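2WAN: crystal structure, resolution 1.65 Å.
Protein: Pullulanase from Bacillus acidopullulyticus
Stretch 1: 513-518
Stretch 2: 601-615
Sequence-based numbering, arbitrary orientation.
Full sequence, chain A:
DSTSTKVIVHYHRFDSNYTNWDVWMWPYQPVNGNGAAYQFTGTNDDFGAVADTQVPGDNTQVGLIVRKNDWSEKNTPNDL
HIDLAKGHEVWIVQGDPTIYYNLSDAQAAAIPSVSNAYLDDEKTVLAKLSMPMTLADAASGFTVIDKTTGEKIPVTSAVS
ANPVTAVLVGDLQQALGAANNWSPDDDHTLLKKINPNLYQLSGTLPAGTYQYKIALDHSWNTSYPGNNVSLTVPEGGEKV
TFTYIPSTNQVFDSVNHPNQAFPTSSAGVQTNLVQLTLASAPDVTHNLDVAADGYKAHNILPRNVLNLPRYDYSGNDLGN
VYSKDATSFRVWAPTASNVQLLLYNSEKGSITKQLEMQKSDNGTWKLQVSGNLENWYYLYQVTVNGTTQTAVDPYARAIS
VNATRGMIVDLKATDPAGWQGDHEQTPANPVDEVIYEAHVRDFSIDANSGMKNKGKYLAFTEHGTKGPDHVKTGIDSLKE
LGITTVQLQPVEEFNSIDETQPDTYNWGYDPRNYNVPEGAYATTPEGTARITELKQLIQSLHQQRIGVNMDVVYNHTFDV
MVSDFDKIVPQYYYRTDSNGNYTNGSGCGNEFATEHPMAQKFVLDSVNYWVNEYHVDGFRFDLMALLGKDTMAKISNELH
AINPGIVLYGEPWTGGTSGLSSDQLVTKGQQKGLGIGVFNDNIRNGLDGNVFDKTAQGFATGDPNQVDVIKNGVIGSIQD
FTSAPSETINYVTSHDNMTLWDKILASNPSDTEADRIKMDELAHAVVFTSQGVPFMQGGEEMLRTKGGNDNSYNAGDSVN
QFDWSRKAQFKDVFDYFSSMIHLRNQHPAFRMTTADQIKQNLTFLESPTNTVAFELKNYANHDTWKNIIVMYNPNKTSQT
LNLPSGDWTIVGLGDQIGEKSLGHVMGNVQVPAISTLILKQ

Stretch 1 513-518: NYNVPE
Stretch 2 (601-615) KFVLDSVNYWVNEYH

A tight corner of chain packs against one side of a helix, joined by two direct hydrogen bonds, two bridging waters and a row of aromatic rings, with 405 Å² buried in total. Residues 601-614 are helical, phi/psi near -62/-44 with i to i+4 bonds throughout; Tyr614 relaxes to -105/-7 and His615 leaves the helix at 64/33. Asn513 to Val516 form a type I turn, Tyr514 at -63/-24 and Asn515 at -110/21, closed by a weak bond from Val516 N to Asn513 O (3.3 Å); Val516 and Pro517 then extend (-127/135, -67/142). In register, Asn515 lies nearest Ser606, their CA atoms 6.4 Å apart. The turn leaves Tyr514 O free to accept from Trp610 NE1 (2.9 Å, 148°), at the edge of an indole with chi1 m (-78°) and chi2 97°. Asn515 (chi1 m, chi2 -60°) starts sideways, but its end reaches the helix, where OD1 accepts from Ser606 OG (chi1 t) at 2.6 Å; Ser606 points toward the turn. Water 1 donates to Asn515 O (2.6 Å) and accepts from Tyr609 OH (2.7 Å) and Tyr614 OH (2.8 Å), tying the corner's backbone to two phenols. Water 2 donates to Phe602 O (2.8 Å) and accepts a weak bond from Asn515 ND2 (3.4 Å). One turn before Ser606, Phe602 (chi1 t, chi2 84°) meets Tyr514 (chi1 m, chi2 -80°) obliquely: Tyr514 CD2 lies 3.5 Å from Phe602 CE2, centroids 5.6 Å apart, planes at 71°. Farther along, Pro517, C-gamma exo, sets CG 4.0 Å from Trp610 CH2 and 3.8 Å from Tyr614 CZ (chi1 m, chi2 -99°), its compact ring touching both aromatics. Tyr609 (chi1 t, chi2 71°) points toward the corner, its CE2 3.5 Å from Asn515 O. All these contacting residues are buried.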

ATOM      1  N   ASN A 513      -9.395 -11.802  -9.228  1.00 11.14           N
ATOM      2  CA  ASN A 513      -9.944 -12.757  -8.227  1.00  9.57           C
ATOM      3  C   ASN A 513      -8.954 -12.890  -7.066  1.00  9.51           C
ATOM      4  O   ASN A 513      -7.999 -13.671  -7.116  1.00 10.03           O
ATOM      5  CB  ASN A 513     -10.284 -14.131  -8.848  1.00 10.40           C
ATOM      6  CG  ASN A 513     -11.123 -14.001 -10.120  1.00 10.89           C
ATOM      7  OD1 ASN A 513     -12.370 -13.911 -10.084  1.00 16.71           O
ATOM      8  ND2 ASN A 513     -10.447 -13.962 -11.242  1.00  7.15           N
ATOM      9  N   TYR A 514      -9.179 -12.095  -6.028  1.00 10.99           N
ATOM     10  CA  TYR A 514      -8.178 -11.932  -4.966  1.00 10.34           C
ATOM     11  C   TYR A 514      -7.843 -13.192  -4.179  1.00 11.07           C
ATOM     12  O   TYR A 514      -6.761 -13.278  -3.587  1.00 11.74           O
ATOM     13  CB  TYR A 514      -8.592 -10.830  -3.994  1.00  8.86           C
ATOM     14  CG  TYR A 514      -8.453  -9.421  -4.544  1.00 13.15           C
ATOM     15  CD1 TYR A 514      -7.207  -8.779  -4.572  1.00 11.68           C
ATOM     16  CD2 TYR A 514      -9.568  -8.731  -5.013  1.00 12.90           C
ATOM     17  CE1 TYR A 514      -7.075  -7.489  -5.058  1.00 10.95           C
ATOM     18  CE2 TYR A 514      -9.442  -7.431  -5.515  1.00 15.01           C
ATOM     19  CZ  TYR A 514      -8.181  -6.824  -5.526  1.00 17.37           C
ATOM     20  OH  TYR A 514      -8.028  -5.545  -6.007  1.00 18.23           O
ATOM     21  N   ASN A 515      -8.761 -14.159  -4.152  1.00 11.24           N
ATOM     22  CA  ASN A 515      -8.595 -15.336  -3.294  1.00  9.49           C
ATOM     23  C   ASN A 515      -8.310 -16.622  -4.057  1.00 10.43           C
ATOM     24  O   ASN A 515      -8.496 -17.731  -3.536  1.00 11.19           O
ATOM     25  CB  ASN A 515      -9.829 -15.462  -2.403  1.00  8.99           C
ATOM     26  CG  ASN A 515     -10.004 -14.235  -1.566  1.00  9.98           C
ATOM     27  OD1 ASN A 515      -9.108 -13.897  -0.783  1.00 12.99           O
ATOM     28  ND2 ASN A 515     -11.104 -13.516  -1.765  1.00 12.24           N
ATOM     29  N   VAL A 516      -7.832 -16.448  -5.288  1.00  9.31           N
ATOM     30  CA  VAL A 516      -7.528 -17.551  -6.214  1.00  8.73           C
ATOM     31  C   VAL A 516      -6.079 -17.391  -6.704  1.00  9.12           C
ATOM     32  O   VAL A 516      -5.684 -16.288  -7.059  1.00 11.44           O
ATOM     33  CB  VAL A 516      -8.469 -17.530  -7.463  1.00  9.54           C
ATOM     34  CG1 VAL A 516      -8.126 -18.646  -8.459  1.00 11.41           C
ATOM     35  CG2 VAL A 516      -9.976 -17.588  -7.042  1.00 10.38           C
ATOM     36  N   PRO A 517      -5.287 -18.493  -6.730  1.00 10.89           N
ATOM     37  CA  PRO A 517      -3.942 -18.434  -7.303  1.00 11.09           C
ATOM     38  C   PRO A 517      -3.973 -18.206  -8.806  1.00 11.14           C
ATOM     39  O   PRO A 517      -4.841 -18.753  -9.502  1.00 10.91           O
ATOM     40  CB  PRO A 517      -3.378 -19.838  -7.019  1.00 10.42           C
ATOM     41  CG  PRO A 517      -4.173 -20.332  -5.849  1.00 11.23           C
ATOM     42  CD  PRO A 517      -5.560 -19.828  -6.155  1.00 10.72           C
ATOM     43  N   GLU A 518      -3.032 -17.405  -9.303  1.00  8.09           N
ATOM     44  CA  GLU A 518      -2.905 -17.200 -10.747  1.00  9.48           C
ATOM     45  C   GLU A 518      -2.762 -18.519 -11.524  1.00  9.89           C
ATOM     46  O   GLU A 518      -1.869 -19.326 -11.242  1.00 10.80           O
ATOM     47  CB  GLU A 518      -1.734 -16.264 -11.055  1.00  9.12           C
ATOM     48  CG  GLU A 518      -1.467 -16.117 -12.568  1.00 11.50           C
ATOM     49  CD  GLU A 518      -2.651 -15.561 -13.344  1.00 10.83           C
ATOM     50  OE1 GLU A 518      -3.413 -14.746 -12.783  1.00 12.40           O
ATOM     51  OE2 GLU A 518      -2.822 -15.917 -14.559  1.00 11.99           O
ATOM     52  N   LYS A 601     -13.454  -5.017   5.266  1.00 12.21           N
ATOM     53  CA  LYS A 601     -13.652  -6.413   5.671  1.00 12.58           C
ATOM     54  C   LYS A 601     -13.220  -7.388   4.581  1.00 13.23           C
ATOM     55  O   LYS A 601     -12.627  -8.424   4.896  1.00 13.43           O
ATOM     56  CB  LYS A 601     -15.112  -6.668   6.071  1.00 12.15           C
ATOM     57  CG  LYS A 601     -15.406  -8.148   6.395  1.00 14.71           C
ATOM     58  CD  LYS A 601     -16.859  -8.334   6.813  1.00 17.47           C
ATOM     59  CE  LYS A 601     -17.255  -9.816   6.925  1.00 18.97           C
ATOM     60  NZ  LYS A 601     -16.236 -10.644   7.656  1.00 20.14           N
ATOM     61  N   PHE A 602     -13.487  -7.052   3.313  1.00 12.82           N
ATOM     62  CA  PHE A 602     -13.074  -7.907   2.213  1.00 11.58           C
ATOM     63  C   PHE A 602     -11.553  -8.123   2.231  1.00 12.46           C
ATOM     64  O   PHE A 602     -11.063  -9.240   2.028  1.00 13.73           O
ATOM     65  CB  PHE A 602     -13.493  -7.333   0.841  1.00 13.09           C
ATOM     66  CG  PHE A 602     -12.940  -8.130  -0.312  1.00 13.46           C
ATOM     67  CD1 PHE A 602     -13.611  -9.266  -0.752  1.00 12.94           C
ATOM     68  CD2 PHE A 602     -11.702  -7.803  -0.906  1.00 12.53           C
ATOM     69  CE1 PHE A 602     -13.096 -10.053  -1.789  1.00 14.54           C
ATOM     70  CE2 PHE A 602     -11.190  -8.591  -1.937  1.00 11.76           C
ATOM     71  CZ  PHE A 602     -11.892  -9.713  -2.371  1.00 12.31           C
ATOM     72  N   VAL A 603     -10.814  -7.041   2.443  1.00 11.58           N
ATOM     73  CA  VAL A 603      -9.355  -7.129   2.491  1.00 12.73           C
ATOM     74  C   VAL A 603      -8.906  -7.930   3.712  1.00 10.69           C
ATOM     75  O   VAL A 603      -8.049  -8.819   3.599  1.00 10.02           O
ATOM     76  CB  VAL A 603      -8.701  -5.717   2.465  1.00 13.30           C
ATOM     77  CG1 VAL A 603      -7.163  -5.816   2.626  1.00 14.25           C
ATOM     78  CG2 VAL A 603      -9.050  -5.021   1.159  1.00 14.14           C
ATOM     79  N   LEU A 604      -9.462  -7.615   4.879  1.00 11.55           N
ATOM     80  CA  LEU A 604      -9.094  -8.353   6.082  1.00 11.44           C
ATOM     81  C   LEU A 604      -9.382  -9.847   5.946  1.00 13.45           C
ATOM     82  O   LEU A 604      -8.550 -10.679   6.320  1.00 12.36           O
ATOM     83  CB  LEU A 604      -9.827  -7.790   7.309  1.00 10.98           C
ATOM     84  CG  LEU A 604      -9.393  -6.379   7.728  1.00 14.47           C
ATOM     85  CD1 LEU A 604     -10.476  -5.723   8.615  1.00 19.51           C
ATOM     86  CD2 LEU A 604      -8.058  -6.436   8.451  1.00 15.54           C
ATOM     87  N   ASP A 605     -10.567 -10.187   5.439  1.00 12.66           N
ATOM     88  CA  ASP A 605     -10.908 -11.602   5.242  1.00 13.31           C
ATOM     89  C   ASP A 605      -9.910 -12.262   4.275  1.00 11.70           C
ATOM     90  O   ASP A 605      -9.476 -13.395   4.499  1.00 11.63           O
ATOM     91  CB  ASP A 605     -12.316 -11.770   4.682  1.00 14.37           C
ATOM     92  CG  ASP A 605     -13.405 -11.462   5.700  1.00 14.48           C
ATOM     93  OD1 ASP A 605     -13.128 -11.388   6.903  1.00 15.31           O
ATOM     94  OD2 ASP A 605     -14.554 -11.298   5.271  1.00 13.80           O
ATOM     95  N   SER A 606      -9.539 -11.532   3.222  1.00 10.62           N
ATOM     96  CA  SER A 606      -8.619 -12.084   2.213  1.00  9.67           C
ATOM     97  C   SER A 606      -7.232 -12.400   2.791  1.00 10.07           C
ATOM     98  O   SER A 606      -6.716 -13.497   2.594  1.00  9.47           O
ATOM     99  CB  SER A 606      -8.484 -11.147   1.016  1.00 10.81           C
ATOM    100  OG  SER A 606      -7.733 -11.787  -0.009  1.00 11.11           O
ATOM    101  N   VAL A 607      -6.624 -11.452   3.501  1.00 10.79           N
ATOM    102  CA  VAL A 607      -5.265 -11.700   4.018  1.00  9.81           C
ATOM    103  C   VAL A 607      -5.310 -12.816   5.080  1.00 11.26           C
ATOM    104  O   VAL A 607      -4.403 -13.634   5.158  1.00 12.44           O
ATOM    105  CB  VAL A 607      -4.527 -10.426   4.528  1.00 11.46           C
ATOM    106  CG1 VAL A 607      -4.198  -9.488   3.362  1.00 11.86           C
ATOM    107  CG2 VAL A 607      -5.325  -9.698   5.616  1.00 13.92           C
ATOM    108  N   ASN A 608      -6.382 -12.870   5.864  1.00 11.89           N
ATOM    109  CA  ASN A 608      -6.536 -13.983   6.809  1.00 11.72           C
ATOM    110  C   ASN A 608      -6.600 -15.320   6.090  1.00 10.88           C
ATOM    111  O   ASN A 608      -6.003 -16.291   6.549  1.00 12.50           O
ATOM    112  CB  ASN A 608      -7.775 -13.809   7.682  1.00 11.63           C
ATOM    113  CG  ASN A 608      -7.498 -12.958   8.908  1.00 18.66           C
ATOM    114  OD1 ASN A 608      -7.016 -13.455   9.928  1.00 25.05           O
ATOM    115  ND2 ASN A 608      -7.798 -11.671   8.813  1.00 23.29           N
ATOM    116  N   TYR A 609      -7.333 -15.351   4.976  1.00 11.08           N
ATOM    117  CA  TYR A 609      -7.511 -16.578   4.192  1.00 10.86           C
ATOM    118  C   TYR A 609      -6.158 -17.037   3.634  1.00 11.13           C
ATOM    119  O   TYR A 609      -5.825 -18.234   3.718  1.00 10.95           O
ATOM    120  CB  TYR A 609      -8.515 -16.366   3.042  1.00 10.59           C
ATOM    121  CG  TYR A 609      -8.537 -17.521   2.064  1.00 10.00           C
ATOM    122  CD1 TYR A 609      -9.084 -18.768   2.428  1.00 13.64           C
ATOM    123  CD2 TYR A 609      -8.001 -17.387   0.781  1.00 12.21           C
ATOM    124  CE1 TYR A 609      -9.112 -19.836   1.520  1.00 10.90           C
ATOM    125  CE2 TYR A 609      -8.008 -18.458  -0.132  1.00 14.09           C
ATOM    126  CZ  TYR A 609      -8.567 -19.679   0.248  1.00 10.67           C
ATOM    127  OH  TYR A 609      -8.565 -20.738  -0.637  1.00 11.03           O
ATOM    128  N   TRP A 610      -5.391 -16.113   3.048  1.00 10.58           N
ATOM    129  CA  TRP A 610      -4.086 -16.497   2.501  1.00 11.80           C
ATOM    130  C   TRP A 610      -3.130 -17.047   3.573  1.00 11.86           C
ATOM    131  O   TRP A 610      -2.422 -18.042   3.354  1.00 10.84           O
ATOM    132  CB  TRP A 610      -3.455 -15.341   1.709  1.00 10.46           C
ATOM    133  CG  TRP A 610      -4.089 -15.227   0.350  1.00 10.06           C
ATOM    134  CD1 TRP A 610      -5.098 -14.381  -0.011  1.00 12.47           C
ATOM    135  CD2 TRP A 610      -3.807 -16.034  -0.802  1.00  8.44           C
ATOM    136  NE1 TRP A 610      -5.446 -14.582  -1.329  1.00 10.15           N
ATOM    137  CE2 TRP A 610      -4.672 -15.600  -1.838  1.00  9.37           C
ATOM    138  CE3 TRP A 610      -2.901 -17.085  -1.060  1.00  8.78           C
ATOM    139  CZ2 TRP A 610      -4.656 -16.165  -3.127  1.00  9.65           C
ATOM    140  CZ3 TRP A 610      -2.874 -17.654  -2.354  1.00  8.57           C
ATOM    141  CH2 TRP A 610      -3.756 -17.186  -3.371  1.00 10.42           C
ATOM    142  N   VAL A 611      -3.111 -16.424   4.745  1.00 10.29           N
ATOM    143  CA  VAL A 611      -2.287 -16.964   5.832  1.00 10.38           C
ATOM    144  C   VAL A 611      -2.816 -18.326   6.306  1.00 11.21           C
ATOM    145  O   VAL A 611      -2.056 -19.280   6.467  1.00 11.07           O
ATOM    146  CB  VAL A 611      -2.218 -15.974   7.014  1.00  9.94           C
ATOM    147  CG1 VAL A 611      -1.605 -16.665   8.255  1.00 12.34           C
ATOM    148  CG2 VAL A 611      -1.394 -14.722   6.588  1.00  8.99           C
ATOM    149  N   ASN A 612      -4.121 -18.417   6.549  1.00 10.96           N
ATOM    150  CA  ASN A 612      -4.680 -19.651   7.107  1.00 13.16           C
ATOM    151  C   ASN A 612      -4.632 -20.833   6.131  1.00 13.55           C
ATOM    152  O   ASN A 612      -4.219 -21.934   6.511  1.00 13.48           O
ATOM    153  CB  ASN A 612      -6.102 -19.418   7.609  1.00 12.92           C
ATOM    154  CG  ASN A 612      -6.158 -18.586   8.899  1.00 23.10           C
ATOM    155  OD1 ASN A 612      -5.278 -18.663   9.776  1.00 23.88           O
ATOM    156  ND2 ASN A 612      -7.218 -17.787   9.020  1.00 23.85           N
ATOM    157  N   GLU A 613      -5.016 -20.605   4.872  1.00  9.15           N
ATOM    158  CA  GLU A 613      -5.106 -21.701   3.905  1.00 10.54           C
ATOM    159  C   GLU A 613      -3.765 -22.059   3.257  1.00  8.07           C
ATOM    160  O   GLU A 613      -3.465 -23.260   3.025  1.00 10.41           O
ATOM    161  CB  GLU A 613      -6.143 -21.364   2.815  1.00  7.48           C
ATOM    162  CG  GLU A 613      -6.421 -22.457   1.812  1.00 10.32           C
ATOM    163  CD  GLU A 613      -7.087 -23.699   2.434  1.00 13.24           C
ATOM    164  OE1 GLU A 613      -7.814 -23.552   3.451  1.00 13.59           O
ATOM    165  OE2 GLU A 613      -6.875 -24.805   1.896  1.00 13.37           O
ATOM    166  N   TYR A 614      -2.962 -21.031   2.955  1.00  9.32           N
ATOM    167  CA  TYR A 614      -1.698 -21.234   2.227  1.00  9.72           C
ATOM    168  C   TYR A 614      -0.432 -21.120   3.079  1.00  8.52           C
ATOM    169  O   TYR A 614       0.635 -21.433   2.593  1.00 10.45           O
ATOM    170  CB  TYR A 614      -1.595 -20.301   1.004  1.00  8.20           C
ATOM    171  CG  TYR A 614      -2.605 -20.600  -0.103  1.00 11.59           C
ATOM    172  CD1 TYR A 614      -2.243 -21.357  -1.237  1.00  9.45           C
ATOM    173  CD2 TYR A 614      -3.919 -20.122  -0.020  1.00 10.51           C
ATOM    174  CE1 TYR A 614      -3.179 -21.636  -2.249  1.00  9.27           C
ATOM    175  CE2 TYR A 614      -4.853 -20.388  -1.030  1.00 10.29           C
ATOM    176  CZ  TYR A 614      -4.466 -21.144  -2.133  1.00  8.15           C
ATOM    177  OH  TYR A 614      -5.372 -21.376  -3.128  1.00 10.52           O
ATOM    178  N   HIS A 615      -0.554 -20.720   4.341  1.00 11.26           N
ATOM    179  CA  HIS A 615       0.599 -20.682   5.277  1.00 10.64           C
ATOM    180  C   HIS A 615       1.648 -19.660   4.810  1.00 10.72           C
ATOM    181  O   HIS A 615       2.850 -19.853   4.989  1.00 11.23           O
ATOM    182  CB  HIS A 615       1.261 -22.057   5.507  1.00 11.51           C
ATOM    183  CG  HIS A 615       0.322 -23.150   5.952  1.00 12.02           C
ATOM    184  ND1 HIS A 615       0.738 -24.454   6.109  1.00 17.17           N
ATOM    185  CD2 HIS A 615      -1.009 -23.147   6.227  1.00 14.50           C
ATOM    186  CE1 HIS A 615      -0.285 -25.206   6.486  1.00 13.72           C
ATOM    187  NE2 HIS A 615      -1.355 -24.442   6.563  1.00 17.45           N
TER
HETATM  188  O   HOH W   1      -7.914 -20.220  -3.223  1.00  9.24           O
HETATM  189  O   HOH W   2     -12.035 -11.586   0.835  1.00 13.47           O